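Side-chain contacts in RagB/SusD family nutrient uptake outer membrane protein (Bacteroides thetaiotaomicron, PDB 7KV2), which probably binds beta-glucan at the outer surface of the bacterial outer membrane, as a SusD-family surface glycan-binding protein: residues 501-506 with 510-515; 98-103 with 491-496. All blocks are in the same frame, centred on the assembly; numbering follows the deposited sequence. Where two conformers were deposited one is given.

Interaction 1 (501-506 with 510-515); sequences KEIDAA and LVQNNY. With EDO (1,2-ethanediol), chain D.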
loop_
_atom_site.group_PDB
_atom_site.type_symbol
_atom_site.label_atom_id
_atom_site.label_comp_id
_atom_site.label_asym_id
_atom_site.label_seq_id
_atom_site.Cartn_x
_atom_site.Cartn_y
_atom_site.Cartn_z
ATOM N N LYS A 501 15.091 19.016 -6.145
ATOM C CA LYS A 501 14.734 19.369 -7.544
ATOM C C LYS A 501 13.364 20.054 -7.595
ATOM O O LYS A 501 13.237 20.988 -8.404
ATOM C CB LYS A 501 14.851 18.170 -8.476
ATOM C CG LYS A 501 16.295 17.849 -8.815
ATOM C CD LYS A 501 16.521 16.483 -9.385
ATOM C CE LYS A 501 17.986 16.098 -9.434
ATOM N NZ LYS A 501 18.126 14.666 -9.785
ATOM N N GLU A 502 12.388 19.662 -6.770
ATOM C CA GLU A 502 11.061 20.338 -6.747
ATOM C C GLU A 502 11.181 21.714 -6.093
ATOM O O GLU A 502 10.493 22.605 -6.564
ATOM C CB GLU A 502 9.972 19.556 -6.025
ATOM C CG GLU A 502 9.491 18.341 -6.794
ATOM C CD GLU A 502 8.834 18.619 -8.134
ATOM O OE1 GLU A 502 7.924 19.450 -8.186
ATOM O OE2 GLU A 502 9.242 17.989 -9.115
ATOM N N ILE A 503 11.947 21.861 -5.008
ATOM C CA ILE A 503 12.119 23.185 -4.325
ATOM C C ILE A 503 12.738 24.167 -5.323
ATOM O O ILE A 503 12.257 25.336 -5.400
ATOM C CB ILE A 503 12.976 23.057 -3.053
ATOM C CG1 ILE A 503 12.351 22.080 -2.049
ATOM C CG2 ILE A 503 13.215 24.437 -2.442
ATOM C CD1 ILE A 503 11.013 22.519 -1.505
ATOM N N ASP A 504 13.725 23.678 -6.075
ATOM C CA ASP A 504 14.550 24.455 -7.042
ATOM C C ASP A 504 13.670 24.909 -8.211
ATOM O O ASP A 504 13.792 26.080 -8.637
ATOM C CB ASP A 504 15.756 23.644 -7.528
ATOM C CG ASP A 504 16.880 23.517 -6.509
ATOM O OD1 ASP A 504 16.738 24.020 -5.392
ATOM O OD2 ASP A 504 17.879 22.888 -6.838
ATOM N N ALA A 505 12.789 24.030 -8.691
ATOM C CA ALA A 505 11.918 24.301 -9.849
ATOM C C ALA A 505 10.802 25.276 -9.453
ATOM O O ALA A 505 10.341 26.008 -10.322
ATOM C CB ALA A 505 11.393 23.012 -10.408
ATOM N N ALA A 506 10.407 25.351 -8.189
ATOM C CA ALA A 506 9.252 26.187 -7.785
ATOM C C ALA A 506 9.667 27.662 -7.652
ATOM O O ALA A 506 8.777 28.487 -7.465
ATOM C CB ALA A 506 8.657 25.666 -6.505
ATOM N N LEU A 510 7.491 26.702 -3.338
ATOM C CA LEU A 510 7.414 25.511 -2.428
ATOM C C LEU A 510 8.239 25.754 -1.157
ATOM O O LEU A 510 9.455 25.757 -1.291
ATOM C CB LEU A 510 7.995 24.291 -3.152
ATOM C CG LEU A 510 7.047 23.444 -3.998
ATOM C CD1 LEU A 510 7.768 22.196 -4.472
ATOM C CD2 LEU A 510 5.793 23.057 -3.232
ATOM N N VAL A 511 7.603 25.907 0.013
ATOM C CA VAL A 511 8.272 25.982 1.347
ATOM C C VAL A 511 8.641 24.546 1.762
ATOM O O VAL A 511 7.685 23.753 1.989
ATOM C CB VAL A 511 7.386 26.616 2.443
ATOM C CG1 VAL A 511 8.163 26.836 3.744
ATOM C CG2 VAL A 511 6.718 27.910 1.987
ATOM N N GLN A 512 9.942 24.277 1.924
ATOM C CA GLN A 512 10.516 22.998 2.433
ATOM C C GLN A 512 9.948 22.688 3.819
ATOM O O GLN A 512 9.671 23.598 4.609
ATOM C CB GLN A 512 12.046 23.035 2.430
ATOM C CG GLN A 512 12.716 21.712 2.807
ATOM C CD GLN A 512 12.250 20.555 1.946
ATOM O OE1 GLN A 512 11.180 19.986 2.210
ATOM N NE2 GLN A 512 13.023 20.254 0.904
ATOM N N ASN A 513 9.677 21.414 4.093
ATOM C CA ASN A 513 9.182 20.984 5.416
ATOM C C ASN A 513 10.318 21.138 6.427
ATOM O O ASN A 513 11.462 21.003 6.026
ATOM C CB ASN A 513 8.681 19.536 5.348
ATOM C CG ASN A 513 7.398 19.404 4.558
ATOM O OD1 ASN A 513 6.511 20.262 4.658
ATOM N ND2 ASN A 513 7.256 18.290 3.822
ATOM N N ASN A 514 9.963 21.468 7.669
ATOM C CA ASN A 514 10.860 21.511 8.852
ATOM C C ASN A 514 10.968 20.080 9.383
ATOM O O ASN A 514 10.250 19.777 10.336
ATOM C CB ASN A 514 10.326 22.460 9.937
ATOM C CG ASN A 514 11.276 22.618 11.109
ATOM O OD1 ASN A 514 12.467 22.344 10.991
ATOM N ND2 ASN A 514 10.761 23.064 12.242
ATOM N N TYR A 515 11.750 19.221 8.721
ATOM C CA TYR A 515 11.849 17.779 9.091
ATOM C C TYR A 515 13.092 17.497 9.934
ATOM O O TYR A 515 14.190 17.940 9.529
ATOM C CB TYR A 515 11.895 16.955 7.814
ATOM C CG TYR A 515 12.258 15.492 7.946
ATOM C CD1 TYR A 515 13.579 15.084 7.845
ATOM C CD2 TYR A 515 11.275 14.511 8.002
ATOM C CE1 TYR A 515 13.936 13.745 7.855
ATOM C CE2 TYR A 515 11.612 13.162 8.040
ATOM C CZ TYR A 515 12.941 12.781 7.921
ATOM O OH TYR A 515 13.328 11.474 7.901
ATOM O OXT TYR A 515 12.961 16.799 10.965
HETATM C C1 EDO D . 15.769 13.927 -4.822
HETATM O O1 EDO D . 16.722 13.874 -3.828
HETATM C C2 EDO D . 16.144 14.910 -5.863
HETATM O O2 EDO D . 15.938 16.231 -5.417
HETATM O O HOH W 1 10.713 26.719 -3.846
#

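Interaction 2 (98-103 with 491-496); sequences MNFEAI and SSKKYL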
loop_
_atom_site.group_PDB
_atom_site.type_symbol
_atom_site.label_atom_id
_atom_site.label_comp_id
_atom_site.label_asym_id
_atom_site.label_seq_id
_atom_site.Cartn_x
_atom_site.Cartn_y
_atom_site.Cartn_z
ATOM N N MET A 98 14.189 5.509 6.928
ATOM C CA MET A 98 13.967 4.530 8.011
ATOM C C MET A 98 14.530 5.097 9.326
ATOM O O MET A 98 13.899 4.900 10.371
ATOM C CB MET A 98 14.627 3.194 7.656
ATOM C CG MET A 98 14.638 2.206 8.786
ATOM S SD MET A 98 16.119 2.316 9.822
ATOM C CE MET A 98 16.222 0.697 10.576
ATOM N N ASN A 99 15.677 5.766 9.254
ATOM C CA ASN A 99 16.367 6.331 10.441
ATOM C C ASN A 99 15.996 7.810 10.658
ATOM O O ASN A 99 16.722 8.486 11.406
ATOM C CB ASN A 99 17.874 6.100 10.295
ATOM C CG ASN A 99 18.600 6.233 11.610
ATOM O OD1 ASN A 99 18.027 5.926 12.654
ATOM N ND2 ASN A 99 19.837 6.723 11.554
ATOM N N PHE A 100 14.911 8.293 10.063
ATOM C CA PHE A 100 14.341 9.658 10.257
ATOM C C PHE A 100 15.422 10.730 9.988
ATOM O O PHE A 100 15.417 11.747 10.709
ATOM C CB PHE A 100 13.734 9.785 11.663
ATOM C CG PHE A 100 12.852 8.619 12.028
ATOM C CD1 PHE A 100 11.874 8.184 11.138
ATOM C CD2 PHE A 100 13.020 7.924 13.208
ATOM C CE1 PHE A 100 11.089 7.079 11.432
ATOM C CE2 PHE A 100 12.234 6.816 13.504
ATOM C CZ PHE A 100 11.276 6.393 12.614
ATOM N N GLU A 101 16.265 10.524 8.980
ATOM C CA GLU A 101 17.367 11.453 8.582
ATOM C C GLU A 101 17.346 11.670 7.053
ATOM O O GLU A 101 18.416 11.857 6.434
ATOM C CB GLU A 101 18.680 10.899 9.143
ATOM C CG GLU A 101 19.124 9.564 8.583
ATOM C CD GLU A 101 20.521 9.143 9.005
ATOM O OE1 GLU A 101 21.393 10.036 9.054
ATOM O OE2 GLU A 101 20.760 7.940 9.236
ATOM N N ALA A 102 16.175 11.555 6.423
ATOM C CA ALA A 102 15.990 11.891 4.998
ATOM C C ALA A 102 16.486 13.330 4.789
ATOM O O ALA A 102 16.238 14.143 5.681
ATOM C CB ALA A 102 14.536 11.803 4.640
ATOM N N ILE A 103 17.160 13.580 3.675
ATOM C CA ILE A 103 17.571 14.937 3.221
ATOM C C ILE A 103 17.063 15.161 1.804
ATOM O O ILE A 103 17.034 14.233 0.970
ATOM C CB ILE A 103 19.100 15.097 3.345
ATOM C CG1 ILE A 103 19.847 14.057 2.501
ATOM C CG2 ILE A 103 19.453 15.034 4.819
ATOM C CD1 ILE A 103 21.331 14.308 2.266
ATOM N N SER A 491 7.619 14.673 16.086
ATOM C CA SER A 491 6.535 15.219 15.248
ATOM C C SER A 491 7.098 15.873 13.983
ATOM O O SER A 491 6.383 15.808 12.990
ATOM C CB SER A 491 5.611 16.118 16.045
ATOM O OG SER A 491 6.361 16.979 16.867
ATOM N N SER A 492 8.339 16.402 13.981
ATOM C CA SER A 492 8.968 17.015 12.786
ATOM C C SER A 492 9.125 15.967 11.671
ATOM O O SER A 492 9.295 16.368 10.491
ATOM C CB SER A 492 10.281 17.721 13.088
ATOM O OG SER A 492 11.400 16.839 13.152
ATOM N N LYS A 493 9.123 14.675 12.025
ATOM C CA LYS A 493 9.380 13.615 11.026
ATOM C C LYS A 493 8.082 13.179 10.347
ATOM O O LYS A 493 8.177 12.368 9.430
ATOM C CB LYS A 493 10.073 12.443 11.707
ATOM C CG LYS A 493 11.359 12.829 12.422
ATOM C CD LYS A 493 12.340 13.576 11.588
ATOM C CE LYS A 493 13.573 13.940 12.401
ATOM N NZ LYS A 493 14.640 14.403 11.508
ATOM N N LYS A 494 6.931 13.732 10.714
ATOM C CA LYS A 494 5.631 13.312 10.124
ATOM C C LYS A 494 5.604 13.502 8.589
ATOM O O LYS A 494 4.966 12.664 7.902
ATOM C CB LYS A 494 4.495 14.042 10.833
ATOM C CG LYS A 494 3.114 13.750 10.274
ATOM C CD LYS A 494 1.988 14.204 11.186
ATOM C CE LYS A 494 0.653 13.802 10.604
ATOM N NZ LYS A 494 -0.490 14.307 11.399
ATOM N N TYR A 495 6.179 14.594 8.057
ATOM C CA TYR A 495 6.222 14.939 6.616
ATOM C C TYR A 495 7.672 14.890 6.141
ATOM O O TYR A 495 8.533 15.598 6.758
ATOM C CB TYR A 495 5.573 16.314 6.371
ATOM C CG TYR A 495 4.198 16.464 6.953
ATOM C CD1 TYR A 495 3.201 15.546 6.649
ATOM C CD2 TYR A 495 3.873 17.524 7.790
ATOM C CE1 TYR A 495 1.935 15.646 7.183
ATOM C CE2 TYR A 495 2.597 17.648 8.321
ATOM C CZ TYR A 495 1.618 16.724 7.997
ATOM O OH TYR A 495 0.361 16.796 8.523
ATOM N N LEU A 496 7.980 14.102 5.099
ATOM C CA LEU A 496 9.368 13.957 4.583
ATOM C C LEU A 496 9.808 15.278 3.951
ATOM O O LEU A 496 8.966 16.051 3.513
ATOM C CB LEU A 496 9.438 12.866 3.517
ATOM C CG LEU A 496 9.318 11.434 4.069
ATOM C CD1 LEU A 496 8.977 10.480 2.933
ATOM C CD2 LEU A 496 10.621 11.029 4.738
#

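Interaction 1 (501-506 with 510-515)
Leu510 and Gln512 pack against Ile503, Glu502 and Ala506 where the C-terminal tail of this SusD-family protein folds back against its last helix, 500-505. The apolar part centres on Leu510. Its CB lies 3.7 Å from Ala506 CB and 3.9 Å from Ile503 CD1. The side chains of Leu510 and Ile503 cross obliquely. The CD1 branch of Leu510 reaches on to Glu502 and comes within 3.8 Å of Glu502 CB. The carboxylate of Glu502 turns elsewhere, and its OE2 is hydrogen-bonded to Tyr109 OH.

Gln512 meets Ile503 at about a right angle. CG stands anti to the backbone N (chi1 -174°) and the chain bends at chi2, which brings NE2 to 3.5 Å from Ile503 CG1. OE1 accepts from the backbone N of both Ile498 and Asn513, and these two bonds hold the amide in place. Replacing Gln512 with alanine removes the amide, which would probably leave Ile498 N and Asn513 N without this acceptor and uncover the flank of Ile503.

The polar link between the two segments runs through a water. It donates to Ile503 O at 2.6 Å and to Leu510 O at 3.0 Å, and so ties a late helical carbonyl to the tail. Within the tail, the second of the Gln512 OE1 bonds, from Asn513 N at 2.8 Å, meets a lone pair of that oxygen in the carbonyl plane, at a C=O...N angle of 112°.

Interaction 2 (98-103 with 491-496)
Lys493 lies alongside Phe100, and this is the tight part of the contact. Its CG is 3.9 Å from Phe100 CB, and its NZ donates a hydrogen bond of 2.9 Å to Phe100 O. The chain bends at chi2 (-53°) and then runs extended, which carries the ammonium past Phe100 CB to the Phe100 carbonyl. The C=O...N angle is 156°, with NZ tilted 24° from the carbonyl plane. NZ also forms a salt bridge with Tyr515 OXT, so the ammonium is held by a backbone carbonyl and by the terminal carboxylate.

The far end of the Phe100 ring leads away from 491-496. Met98 O lies over the centre of one face, 3.6 Å above the plane, and Trp489 meets the ring edge-to-face.

The rest is looser. Ala102 CB and Leu496 CD2 make a single apolar touch at 4.0 Å. Partly exposed Glu101 points away from 491-496 and accepts a hydrogen bond from Asn99 ND2 through OE2.

Phe100, with positive phi, is the C-prime residue of a Schellman motif that ends helix 92-98. The contact thus joins the turn after that helix to a short 3-10 segment, while Leu496 packs on Met97 of helix 92-98 and on Phe161 and Trp162 of helix 137-162.

How the interactions relate
Interaction 2 joins an early loop to a late one, with 387 residues between its segments. Interaction 1 follows it in the chain and is local, at helix 500-505 and the tail behind it. Their centres are about 15 Å apart, on the same side of the chain's centre. Interaction 2 is buried; interaction 1 is near the surface. The tail connects them. Asn513 ND2 bonds to Leu496 O, Tyr515 OXT to Ser492 OG, and Tyr515 OH to Ala102 N. The chain's last residues therefore bind both loops of interaction 2, and the C-terminus is tied to the loop after helix 92-98, in the N-terminal part of the chain.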